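Local coordinates for alcohol dehydrogenase (Thermus thermophilus, PDB 2EIH), which binds zinc and is probably an oxidoreductase that uses a nicotinamide cofactor to interconvert alcohols and carbonyl compounds, at residues M1-M6 against T120-V125; L34-L39 against D64-V69; L162-G167 against A236-D241. All blocks are in the same frame, centred on the assembly; numbering follows the deposited sequence.

How the contacts relate
The N-terminal strand 2-6 opens contact 1, which closes only when the chain returns at 120-125. Within that long loop contact 2 opens at 34-39 and closes early, at 64-69. The two touch directly. Thr120 OG1 lies 2.6 Å from Asp64 O, in a probable hydrogen bond, and the backbone of Glu123 meets that of Leu34. Together they tie the N-terminal strand to the larger sheet of the GroES-like domain. Contact 3 follows in series, 162-167 against 236-241, and belongs to the Rossmann-type part. It lies across the centre of the chain, about 39 Å from contact 1 and 32 Å from contact 2, centre to centre.

Contact 1: M1-M6 against T120-V125; sequences MRAVVM and TYAEYV
Ala3 and Ala122 face each other with their CA atoms 4.0 Å apart, and the two backbones run nearly antiparallel, at 165°. They form a single beta bridge in the GroES-like domain. It joins strand 2-6, which also pairs with 15-19, to the loop that leads into strand 124-128 of the larger sheet. Two backbone bonds flank the alanines. Val4 N donates a hydrogen bond to Tyr121 O at 2.9 Å, and Glu123 N donates one to Arg2 O at 3.2 Å. The CB atoms of Ala3 and Ala122 also touch.

The side chain of Glu123 adds a third bond. Its CG stands anti to the carbonyl carbon (chi1 -63°) and the chain runs on extended. Its OE1 accepts a nearly straight bond from Arg2 N, at 2.7 Å. The N-H comes from above the carboxylate plane, 54° out of it. An alanine here would probably leave Arg2 N without this acceptor and open a gap beside Arg2 CB. The guanidinium of Arg2 leads away and makes no salt bridge with Glu123; its NE is 5.2 Å from Glu123 OE2.

At the other end of the contact, Val4 CG1 reaches the edge of the Tyr121 ring at CD2. The hydroxyl of that ring is hydrogen-bonded to Asp43 OD2 and His326 NE2. Back at the Glu123 end, Met1 makes a Met-aromatic contact with Tyr124. The two side chains pass in opposite directions, and the sulfur sits at the ring edge, near the ring plane. Met1 SD is 5.2 Å from the centroid of the Tyr124 ring. Beyond the sulfur, the methyl Met1 CE lies against Ala122 CB at 3.7 Å.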
ATOM      1  N   MET A   1     -13.527  12.689 -46.039  1.00 29.89           N
ATOM      2  CA  MET A   1     -13.601  11.286 -45.523  1.00 28.64           C
ATOM      3  C   MET A   1     -14.999  11.011 -44.980  1.00 29.14           C
ATOM      4  O   MET A   1     -15.757  11.941 -44.700  1.00 27.92           O
ATOM      5  CB  MET A   1     -12.592  11.085 -44.390  1.00 27.47           C
ATOM      6  CG  MET A   1     -12.931  11.823 -43.079  1.00 27.57           C
ATOM      7  SD  MET A   1     -11.773  11.436 -41.707  1.00 28.04           S
ATOM      8  CE  MET A   1     -12.404  12.450 -40.349  1.00 28.55           C
ATOM      9  N   ARG A   2     -15.357   9.737 -44.848  1.00 28.70           N
ATOM     10  CA  ARG A   2     -16.663   9.421 -44.301  1.00 29.11           C
ATOM     11  C   ARG A   2     -16.582   9.573 -42.786  1.00 28.92           C
ATOM     12  O   ARG A   2     -15.547   9.282 -42.168  1.00 28.16           O
ATOM     13  CB  ARG A   2     -17.097   7.996 -44.652  1.00 30.76           C
ATOM     14  CG  ARG A   2     -17.660   7.825 -46.057  1.00 33.07           C
ATOM     15  CD  ARG A   2     -18.095   6.388 -46.307  1.00 36.19           C
ATOM     16  NE  ARG A   2     -19.395   6.038 -45.729  1.00 37.13           N
ATOM     17  CZ  ARG A   2     -20.565   6.484 -46.187  1.00 40.16           C
ATOM     18  NH1 ARG A   2     -20.610   7.309 -47.232  1.00 38.73           N
ATOM     19  NH2 ARG A   2     -21.698   6.083 -45.617  1.00 41.34           N
ATOM     20  N   ALA A   3     -17.672  10.052 -42.196  1.00 26.60           N
ATOM     21  CA  ALA A   3     -17.751  10.236 -40.760  1.00 25.25           C
ATOM     22  C   ALA A   3     -19.199  10.431 -40.371  1.00 27.03           C
ATOM     23  O   ALA A   3     -20.031  10.841 -41.179  1.00 29.04           O
ATOM     24  CB  ALA A   3     -16.932  11.446 -40.337  1.00 24.50           C
ATOM     25  N   VAL A   4     -19.500  10.083 -39.133  1.00 27.51           N
ATOM     26  CA  VAL A   4     -20.830  10.270 -38.598  1.00 27.39           C
ATOM     27  C   VAL A   4     -20.690  11.480 -37.699  1.00 28.84           C
ATOM     28  O   VAL A   4     -20.074  11.410 -36.638  1.00 28.93           O
ATOM     29  CB  VAL A   4     -21.288   9.076 -37.766  1.00 26.24           C
ATOM     30  CG1 VAL A   4     -22.513   9.458 -36.953  1.00 26.25           C
ATOM     31  CG2 VAL A   4     -21.592   7.908 -38.677  1.00 25.76           C
ATOM     32  N   VAL A   5     -21.242  12.594 -38.155  1.00 31.73           N
ATOM     33  CA  VAL A   5     -21.189  13.835 -37.411  1.00 33.34           C
ATOM     34  C   VAL A   5     -22.437  13.994 -36.566  1.00 35.56           C
ATOM     35  O   VAL A   5     -23.440  13.299 -36.757  1.00 34.74           O
ATOM     36  CB  VAL A   5     -21.059  15.058 -38.347  1.00 34.03           C
ATOM     37  CG1 VAL A   5     -19.661  15.106 -38.953  1.00 34.36           C
ATOM     38  CG2 VAL A   5     -22.109  14.987 -39.450  1.00 33.51           C
ATOM     39  N   MET A   6     -22.354  14.936 -35.637  1.00 37.95           N
ATOM     40  CA  MET A   6     -23.421  15.243 -34.705  1.00 40.37           C
ATOM     41  C   MET A   6     -23.912  16.647 -35.028  1.00 44.03           C
ATOM     42  O   MET A   6     -23.422  17.624 -34.461  1.00 45.50           O
ATOM     43  CB  MET A   6     -22.843  15.207 -33.303  1.00 38.60           C
ATOM     44  CG  MET A   6     -23.826  15.028 -32.203  1.00 36.43           C
ATOM     45  SD  MET A   6     -22.859  14.955 -30.721  1.00 35.29           S
ATOM     46  CE  MET A   6     -23.693  16.169 -29.746  1.00 34.79           C
ATOM     47  N   THR A 120     -13.713   8.366 -32.917  1.00 25.61           N
ATOM     48  CA  THR A 120     -13.559   7.261 -33.849  1.00 24.31           C
ATOM     49  C   THR A 120     -14.679   6.946 -34.836  1.00 25.20           C
ATOM     50  O   THR A 120     -14.561   5.992 -35.586  1.00 26.89           O
ATOM     51  CB  THR A 120     -13.191   5.967 -33.067  1.00 24.29           C
ATOM     52  OG1 THR A 120     -14.207   5.674 -32.095  1.00 19.92           O
ATOM     53  CG2 THR A 120     -11.853   6.157 -32.357  1.00 22.89           C
ATOM     54  N   TYR A 121     -15.753   7.729 -34.852  1.00 25.26           N
ATOM     55  CA  TYR A 121     -16.848   7.480 -35.798  1.00 25.40           C
ATOM     56  C   TYR A 121     -16.501   8.000 -37.201  1.00 27.12           C
ATOM     57  O   TYR A 121     -17.340   8.616 -37.866  1.00 28.83           O
ATOM     58  CB  TYR A 121     -18.123   8.188 -35.369  1.00 24.12           C
ATOM     59  CG  TYR A 121     -18.879   7.571 -34.201  1.00 24.95           C
ATOM     60  CD1 TYR A 121     -18.215   6.978 -33.124  1.00 24.22           C
ATOM     61  CD2 TYR A 121     -20.256   7.721 -34.115  1.00 22.68           C
ATOM     62  CE1 TYR A 121     -18.915   6.563 -31.988  1.00 24.47           C
ATOM     63  CE2 TYR A 121     -20.969   7.314 -32.998  1.00 23.61           C
ATOM     64  CZ  TYR A 121     -20.299   6.747 -31.934  1.00 25.37           C
ATOM     65  OH  TYR A 121     -21.002   6.405 -30.813  1.00 24.44           O
ATOM     66  N   ALA A 122     -15.272   7.759 -37.647  1.00 26.16           N
ATOM     67  CA  ALA A 122     -14.819   8.183 -38.969  1.00 25.18           C
ATOM     68  C   ALA A 122     -13.789   7.200 -39.508  1.00 25.25           C
ATOM     69  O   ALA A 122     -13.391   6.272 -38.817  1.00 26.70           O
ATOM     70  CB  ALA A 122     -14.218   9.576 -38.882  1.00 25.93           C
ATOM     71  N   GLU A 123     -13.361   7.424 -40.742  1.00 24.05           N
ATOM     72  CA  GLU A 123     -12.374   6.575 -41.382  1.00 25.61           C
ATOM     73  C   GLU A 123     -10.957   6.908 -40.928  1.00 24.94           C
ATOM     74  O   GLU A 123     -10.043   6.138 -41.158  1.00 26.91           O
ATOM     75  CB  GLU A 123     -12.467   6.706 -42.914  1.00 27.44           C
ATOM     76  CG  GLU A 123     -13.788   6.244 -43.529  1.00 26.73           C
ATOM     77  CD  GLU A 123     -13.870   6.526 -45.018  1.00 29.39           C
ATOM     78  OE1 GLU A 123     -13.633   7.686 -45.424  1.00 31.52           O
ATOM     79  OE2 GLU A 123     -14.184   5.593 -45.794  1.00 32.51           O
ATOM     80  N   TYR A 124     -10.774   8.067 -40.307  1.00 25.23           N
ATOM     81  CA  TYR A 124      -9.457   8.471 -39.839  1.00 24.94           C
ATOM     82  C   TYR A 124      -9.537   9.288 -38.567  1.00 25.29           C
ATOM     83  O   TYR A 124     -10.520   9.979 -38.316  1.00 25.50           O
ATOM     84  CB  TYR A 124      -8.723   9.308 -40.896  1.00 24.79           C
ATOM     85  CG  TYR A 124      -8.530   8.611 -42.209  1.00 25.01           C
ATOM     86  CD1 TYR A 124      -9.527   8.632 -43.190  1.00 24.43           C
ATOM     87  CD2 TYR A 124      -7.349   7.914 -42.476  1.00 23.53           C
ATOM     88  CE1 TYR A 124      -9.349   7.963 -44.400  1.00 25.16           C
ATOM     89  CE2 TYR A 124      -7.172   7.245 -43.681  1.00 25.61           C
ATOM     90  CZ  TYR A 124      -8.174   7.278 -44.637  1.00 24.92           C
ATOM     91  OH  TYR A 124      -7.992   6.620 -45.833  1.00 29.29           O
ATOM     92  N   VAL A 125      -8.493   9.212 -37.760  1.00 23.85           N
ATOM     93  CA  VAL A 125      -8.471   9.971 -36.538  1.00 25.07           C
ATOM     94  C   VAL A 125      -7.006  10.225 -36.226  1.00 26.27           C
ATOM     95  O   VAL A 125      -6.143   9.398 -36.509  1.00 26.30           O
ATOM     96  CB  VAL A 125      -9.194   9.195 -35.385  1.00 25.77           C
ATOM     97  CG1 VAL A 125      -8.381   7.980 -34.974  1.00 25.30           C
ATOM     98  CG2 VAL A 125      -9.442  10.127 -34.200  1.00 24.63           C
TER

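Contact 2: L34-L39 against D64-V69; sequences LKAAAL and DGSGVV
Lys35 and Ala36 both turn their N-H groups to Ser66, so two residues of one strand face one of the other. The backbone bonds come first. Lys35 N binds Ser66 O at 2.8 Å, in the carbonyl plane, and Ala36 N adds a weak bond to the same oxygen at 3.4 Å. Ser66 N returns a bond to Ala36 O at 3.0 Å. Further on, Ala38 N approaches Asp64 O at 3.3 Å from above the carbonyl plane, a bent bond. A water 2.9 Å from Ala38 O is also weakly bonded to Asp64 N.

The side-chain contacts are small. Ala38 CB rests on Asp64 CB at 3.4 Å, and Ala36 CB lies beside Ser66 OG at 3.8 Å. Helix 141-146 covers Ala36 and Ser66. The polar ends are held outside the pair: Ser66 OG bonds Phe141 O, and Asp64 OD2 bonds Leu149 N. Leu34 CD2 reaches back to Ser66 O at 3.6 Å. Gly67 packs closely on Leu34, where a CB would clash with Leu34 CA.

After the corner at Lys35, Ala37 makes a backbone hydrogen bond with Leu340 of strand 337-341. The one-residue shift of register, with Lys35 and Ala36 both opposite Ser66, is a classic beta bulge, here within an antiparallel pair of the GroES-like domain.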
ATOM      1  N   LEU A  34      -9.093   3.949 -39.259  1.00 26.24           N
ATOM      2  CA  LEU A  34      -9.957   3.101 -38.433  1.00 26.35           C
ATOM      3  C   LEU A  34     -10.619   1.922 -39.152  1.00 25.07           C
ATOM      4  O   LEU A  34     -10.941   1.993 -40.334  1.00 26.01           O
ATOM      5  CB  LEU A  34     -11.036   3.968 -37.778  1.00 25.67           C
ATOM      6  CG  LEU A  34     -10.494   4.985 -36.767  1.00 28.72           C
ATOM      7  CD1 LEU A  34     -11.469   6.129 -36.562  1.00 29.58           C
ATOM      8  CD2 LEU A  34     -10.200   4.277 -35.459  1.00 25.70           C
ATOM      9  N   LYS A  35     -10.816   0.840 -38.410  1.00 24.00           N
ATOM     10  CA  LYS A  35     -11.446  -0.362 -38.928  1.00 24.08           C
ATOM     11  C   LYS A  35     -12.735  -0.624 -38.154  1.00 23.92           C
ATOM     12  O   LYS A  35     -13.729  -1.116 -38.692  1.00 24.23           O
ATOM     13  CB  LYS A  35     -10.501  -1.567 -38.781  1.00 27.07           C
ATOM     14  CG  LYS A  35      -9.356  -1.658 -39.810  1.00 27.13           C
ATOM     15  CD  LYS A  35      -9.886  -1.596 -41.240  1.00 31.10           C
ATOM     16  CE  LYS A  35      -8.846  -1.984 -42.299  1.00 35.09           C
ATOM     17  NZ  LYS A  35      -8.725  -3.460 -42.518  1.00 39.03           N
ATOM     18  N   ALA A  36     -12.704  -0.279 -36.877  1.00 22.35           N
ATOM     19  CA  ALA A  36     -13.845  -0.472 -36.019  1.00 23.15           C
ATOM     20  C   ALA A  36     -13.858   0.572 -34.915  1.00 24.18           C
ATOM     21  O   ALA A  36     -12.808   0.969 -34.405  1.00 26.07           O
ATOM     22  CB  ALA A  36     -13.805  -1.875 -35.413  1.00 20.55           C
ATOM     23  N   ALA A  37     -15.051   1.036 -34.570  1.00 23.88           N
ATOM     24  CA  ALA A  37     -15.213   1.999 -33.493  1.00 24.26           C
ATOM     25  C   ALA A  37     -16.245   1.370 -32.579  1.00 24.94           C
ATOM     26  O   ALA A  37     -17.344   1.010 -33.017  1.00 25.77           O
ATOM     27  CB  ALA A  37     -15.720   3.320 -34.026  1.00 23.06           C
ATOM     28  N   ALA A  38     -15.878   1.215 -31.316  1.00 23.76           N
ATOM     29  CA  ALA A  38     -16.774   0.623 -30.343  1.00 23.94           C
ATOM     30  C   ALA A  38     -17.604   1.725 -29.726  1.00 24.49           C
ATOM     31  O   ALA A  38     -17.122   2.835 -29.519  1.00 24.62           O
ATOM     32  CB  ALA A  38     -15.980  -0.109 -29.261  1.00 24.22           C
ATOM     33  N   LEU A  39     -18.859   1.402 -29.433  1.00 25.48           N
ATOM     34  CA  LEU A  39     -19.802   2.348 -28.848  1.00 26.03           C
ATOM     35  C   LEU A  39     -19.799   2.325 -27.325  1.00 25.59           C
ATOM     36  O   LEU A  39     -19.836   1.262 -26.716  1.00 24.79           O
ATOM     37  CB  LEU A  39     -21.216   2.032 -29.339  1.00 25.76           C
ATOM     38  CG  LEU A  39     -21.760   2.645 -30.629  1.00 28.30           C
ATOM     39  CD1 LEU A  39     -20.829   2.436 -31.805  1.00 25.54           C
ATOM     40  CD2 LEU A  39     -23.137   2.021 -30.905  1.00 27.44           C
ATOM     41  N   ASP A  64     -13.527   4.586 -28.306  1.00 19.47           N
ATOM     42  CA  ASP A  64     -12.876   3.322 -28.623  1.00 18.83           C
ATOM     43  C   ASP A  64     -12.676   3.131 -30.120  1.00 19.68           C
ATOM     44  O   ASP A  64     -13.550   3.459 -30.927  1.00 22.43           O
ATOM     45  CB  ASP A  64     -13.710   2.163 -28.105  1.00 17.38           C
ATOM     46  CG  ASP A  64     -13.249   1.687 -26.767  1.00 17.47           C
ATOM     47  OD1 ASP A  64     -14.099   1.187 -26.004  1.00 17.27           O
ATOM     48  OD2 ASP A  64     -12.028   1.799 -26.491  1.00 16.66           O
ATOM     49  N   GLY A  65     -11.533   2.573 -30.492  1.00 18.64           N
ATOM     50  CA  GLY A  65     -11.276   2.340 -31.892  1.00 18.94           C
ATOM     51  C   GLY A  65     -10.046   1.501 -32.144  1.00 21.37           C
ATOM     52  O   GLY A  65      -9.138   1.410 -31.315  1.00 22.24           O
ATOM     53  N   SER A  66     -10.025   0.858 -33.301  1.00 21.25           N
ATOM     54  CA  SER A  66      -8.876   0.059 -33.689  1.00 21.65           C
ATOM     55  C   SER A  66      -8.683   0.303 -35.161  1.00 20.75           C
ATOM     56  O   SER A  66      -9.611   0.696 -35.848  1.00 19.58           O
ATOM     57  CB  SER A  66      -9.111  -1.432 -33.412  1.00 18.35           C
ATOM     58  OG  SER A  66     -10.196  -1.925 -34.155  1.00 23.40           O
ATOM     59  N   GLY A  67      -7.472   0.083 -35.644  1.00 22.46           N
ATOM     60  CA  GLY A  67      -7.230   0.298 -37.046  1.00 23.98           C
ATOM     61  C   GLY A  67      -5.784   0.067 -37.401  1.00 27.30           C
ATOM     62  O   GLY A  67      -5.046  -0.612 -36.681  1.00 26.89           O
ATOM     63  N   VAL A  68      -5.386   0.660 -38.522  1.00 29.21           N
ATOM     64  CA  VAL A  68      -4.040   0.534 -39.044  1.00 29.73           C
ATOM     65  C   VAL A  68      -3.404   1.905 -39.160  1.00 29.63           C
ATOM     66  O   VAL A  68      -4.077   2.868 -39.519  1.00 30.13           O
ATOM     67  CB  VAL A  68      -4.068  -0.113 -40.443  1.00 31.46           C
ATOM     68  CG1 VAL A  68      -2.658  -0.337 -40.938  1.00 30.15           C
ATOM     69  CG2 VAL A  68      -4.848  -1.433 -40.393  1.00 29.69           C
ATOM     70  N   VAL A  69      -2.114   2.000 -38.854  1.00 30.55           N
ATOM     71  CA  VAL A  69      -1.417   3.282 -38.956  1.00 31.54           C
ATOM     72  C   VAL A  69      -1.447   3.765 -40.403  1.00 32.74           C
ATOM     73  O   VAL A  69      -1.053   3.035 -41.317  1.00 31.63           O
ATOM     74  CB  VAL A  69       0.061   3.180 -38.539  1.00 31.50           C
ATOM     75  CG1 VAL A  69       0.754   4.515 -38.796  1.00 31.76           C
ATOM     76  CG2 VAL A  69       0.171   2.794 -37.075  1.00 30.30           C
TER
HETATM   77  O   HOH W   1     -16.846   5.267 -27.883  1.00 24.71           O

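Contact 3: L162-G167 against A236-D241; sequences LGVRPG and ADKVVD
Lys238 meets Leu162 at a flat group, the Leu162 peptide; no aromatic ring takes part. The ammonium of Lys238 comes to the carbonyl oxygen of this peptide nearly along the C=O axis, with NZ 3.0 Å from Leu162 O. A weak second bond runs from Lys238 NZ to Gly163 O at 3.3 Å. On strand 236-241, the backbone of Val239 meets the methyl Leu162 CD2, which lies 3.7 Å from Val239 O.

These pairs sit in the Rossmann-type part of the protein. The loop 162-167 leaves helix 148-161 and leads into strand 169-172. Strand 236-241 is the parallel neighbour of that strand in the sheet. The contact joins the loop after helix 148-161 to strand 236-241. Gly163 is the first residue to leave the helical path, with a positive phi of 54°.

Lys238 lies folded along the loop. Its chain bends at chi2 and again at chi4 (-82°), which turns NZ to the carbonyls. Lys238 CG packs on Leu162 CB at 3.6 Å, and it also meets Val164 CG2 at 3.9 Å. Val164 and Lys238 run past each other in opposite directions. The lysine is buried, and Asp168 completes its grip with a salt bridge to NZ. Asp168 OD2 also takes the N-H of Arg165. A positive charge by the carbonyls after a helix end is likely to be favourable there.

In the same loop Arg165 packs on Val159, and Pro166 on Phe190, of the second subunit. Inside, Leu162 and Val240 cross at about a right angle. Their methyls press closely, with Leu162 CD1 only 3.5 Å from Val240 CG2.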
ATOM      1  N   LEU A 162     -10.802  -1.928  -5.701  1.00 22.68           N
ATOM      2  CA  LEU A 162     -11.208  -3.034  -4.845  1.00 22.55           C
ATOM      3  C   LEU A 162     -10.057  -3.892  -4.326  1.00 24.04           C
ATOM      4  O   LEU A 162     -10.222  -4.633  -3.351  1.00 24.43           O
ATOM      5  CB  LEU A 162     -12.196  -3.931  -5.591  1.00 22.34           C
ATOM      6  CG  LEU A 162     -13.509  -3.283  -6.028  1.00 20.53           C
ATOM      7  CD1 LEU A 162     -14.125  -4.112  -7.138  1.00 21.87           C
ATOM      8  CD2 LEU A 162     -14.456  -3.142  -4.844  1.00 20.19           C
ATOM      9  N   GLY A 163      -8.897  -3.803  -4.973  1.00 24.62           N
ATOM     10  CA  GLY A 163      -7.765  -4.611  -4.550  1.00 23.95           C
ATOM     11  C   GLY A 163      -8.130  -6.090  -4.477  1.00 25.76           C
ATOM     12  O   GLY A 163      -7.713  -6.798  -3.555  1.00 27.49           O
ATOM     13  N   VAL A 164      -8.904  -6.568  -5.448  1.00 23.76           N
ATOM     14  CA  VAL A 164      -9.302  -7.969  -5.462  1.00 24.64           C
ATOM     15  C   VAL A 164      -8.087  -8.886  -5.373  1.00 25.57           C
ATOM     16  O   VAL A 164      -7.062  -8.640  -6.006  1.00 26.58           O
ATOM     17  CB  VAL A 164     -10.144  -8.295  -6.724  1.00 21.44           C
ATOM     18  CG1 VAL A 164     -10.296  -9.794  -6.886  1.00 19.98           C
ATOM     19  CG2 VAL A 164     -11.521  -7.643  -6.603  1.00 19.76           C
ATOM     20  N   ARG A 165      -8.203  -9.928  -4.551  1.00 27.18           N
ATOM     21  CA  ARG A 165      -7.124 -10.894  -4.347  1.00 29.03           C
ATOM     22  C   ARG A 165      -7.715 -12.297  -4.220  1.00 27.81           C
ATOM     23  O   ARG A 165      -8.899 -12.455  -3.952  1.00 26.92           O
ATOM     24  CB  ARG A 165      -6.333 -10.527  -3.084  1.00 32.55           C
ATOM     25  CG  ARG A 165      -7.130 -10.668  -1.785  1.00 39.47           C
ATOM     26  CD  ARG A 165      -6.637  -9.733  -0.672  1.00 43.82           C
ATOM     27  NE  ARG A 165      -5.243  -9.965  -0.288  1.00 48.35           N
ATOM     28  CZ  ARG A 165      -4.215  -9.225  -0.700  1.00 49.28           C
ATOM     29  NH1 ARG A 165      -4.418  -8.197  -1.517  1.00 50.76           N
ATOM     30  NH2 ARG A 165      -2.986  -9.501  -0.288  1.00 49.10           N
ATOM     31  N   PRO A 166      -6.899 -13.340  -4.410  1.00 28.65           N
ATOM     32  CA  PRO A 166      -7.423 -14.709  -4.303  1.00 28.95           C
ATOM     33  C   PRO A 166      -8.122 -15.001  -2.972  1.00 27.97           C
ATOM     34  O   PRO A 166      -7.635 -14.637  -1.906  1.00 28.59           O
ATOM     35  CB  PRO A 166      -6.185 -15.579  -4.540  1.00 28.16           C
ATOM     36  CG  PRO A 166      -5.054 -14.704  -4.128  1.00 30.61           C
ATOM     37  CD  PRO A 166      -5.442 -13.338  -4.620  1.00 29.13           C
ATOM     38  N   GLY A 167      -9.282 -15.643  -3.051  1.00 28.85           N
ATOM     39  CA  GLY A 167     -10.041 -15.954  -1.856  1.00 28.44           C
ATOM     40  C   GLY A 167     -11.188 -14.978  -1.667  1.00 29.61           C
ATOM     41  O   GLY A 167     -12.100 -15.206  -0.870  1.00 29.92           O
ATOM     42  N   ALA A 236     -20.715 -10.616  -0.016  1.00 35.87           N
ATOM     43  CA  ALA A 236     -19.576 -10.402  -0.909  1.00 34.96           C
ATOM     44  C   ALA A 236     -18.547  -9.441  -0.311  1.00 34.02           C
ATOM     45  O   ALA A 236     -18.903  -8.453   0.329  1.00 34.60           O
ATOM     46  CB  ALA A 236     -20.053  -9.882  -2.259  1.00 33.27           C
ATOM     47  N   ASP A 237     -17.272  -9.742  -0.524  1.00 31.48           N
ATOM     48  CA  ASP A 237     -16.190  -8.915  -0.010  1.00 29.98           C
ATOM     49  C   ASP A 237     -15.977  -7.681  -0.872  1.00 27.31           C
ATOM     50  O   ASP A 237     -15.806  -6.580  -0.354  1.00 25.88           O
ATOM     51  CB  ASP A 237     -14.893  -9.713   0.027  1.00 30.26           C
ATOM     52  CG  ASP A 237     -14.978 -10.903   0.926  1.00 30.44           C
ATOM     53  OD1 ASP A 237     -15.034 -10.714   2.158  1.00 32.25           O
ATOM     54  OD2 ASP A 237     -15.001 -12.035   0.405  1.00 32.27           O
ATOM     55  N   LYS A 238     -15.975  -7.888  -2.186  1.00 26.21           N
ATOM     56  CA  LYS A 238     -15.781  -6.816  -3.157  1.00 27.21           C
ATOM     57  C   LYS A 238     -16.941  -6.778  -4.130  1.00 26.45           C
ATOM     58  O   LYS A 238     -17.413  -7.825  -4.564  1.00 27.40           O
ATOM     59  CB  LYS A 238     -14.485  -7.021  -3.950  1.00 24.81           C
ATOM     60  CG  LYS A 238     -13.233  -6.476  -3.286  1.00 27.91           C
ATOM     61  CD  LYS A 238     -12.984  -7.101  -1.933  1.00 27.31           C
ATOM     62  CE  LYS A 238     -11.755  -6.502  -1.267  1.00 24.17           C
ATOM     63  NZ  LYS A 238     -10.470  -7.094  -1.719  1.00 22.46           N
ATOM     64  N   VAL A 239     -17.390  -5.578  -4.484  1.00 25.97           N
ATOM     65  CA  VAL A 239     -18.506  -5.433  -5.414  1.00 26.51           C
ATOM     66  C   VAL A 239     -18.248  -4.456  -6.563  1.00 27.31           C
ATOM     67  O   VAL A 239     -17.814  -3.330  -6.350  1.00 27.76           O
ATOM     68  CB  VAL A 239     -19.773  -4.971  -4.679  1.00 25.24           C
ATOM     69  CG1 VAL A 239     -20.928  -4.846  -5.663  1.00 23.80           C
ATOM     70  CG2 VAL A 239     -20.109  -5.958  -3.576  1.00 24.03           C
ATOM     71  N   VAL A 240     -18.516  -4.903  -7.786  1.00 29.52           N
ATOM     72  CA  VAL A 240     -18.351  -4.055  -8.959  1.00 29.80           C
ATOM     73  C   VAL A 240     -19.737  -3.677  -9.452  1.00 32.91           C
ATOM     74  O   VAL A 240     -20.490  -4.532  -9.904  1.00 34.62           O
ATOM     75  CB  VAL A 240     -17.624  -4.779 -10.089  1.00 28.01           C
ATOM     76  CG1 VAL A 240     -17.456  -3.841 -11.267  1.00 23.87           C
ATOM     77  CG2 VAL A 240     -16.285  -5.294  -9.603  1.00 24.33           C
ATOM     78  N   ASP A 241     -20.066  -2.396  -9.366  1.00 36.42           N
ATOM     79  CA  ASP A 241     -21.372  -1.917  -9.782  1.00 41.56           C
ATOM     80  C   ASP A 241     -21.266  -0.784 -10.805  1.00 46.49           C
ATOM     81  O   ASP A 241     -20.487   0.147 -10.621  1.00 48.17           O
ATOM     82  CB  ASP A 241     -22.140  -1.427  -8.556  1.00 40.23           C
ATOM     83  CG  ASP A 241     -23.598  -1.189  -8.850  1.00 41.98           C
ATOM     84  OD1 ASP A 241     -24.319  -0.684  -7.971  1.00 43.50           O
ATOM     85  OD2 ASP A 241     -24.025  -1.515  -9.968  1.00 43.31           O
TER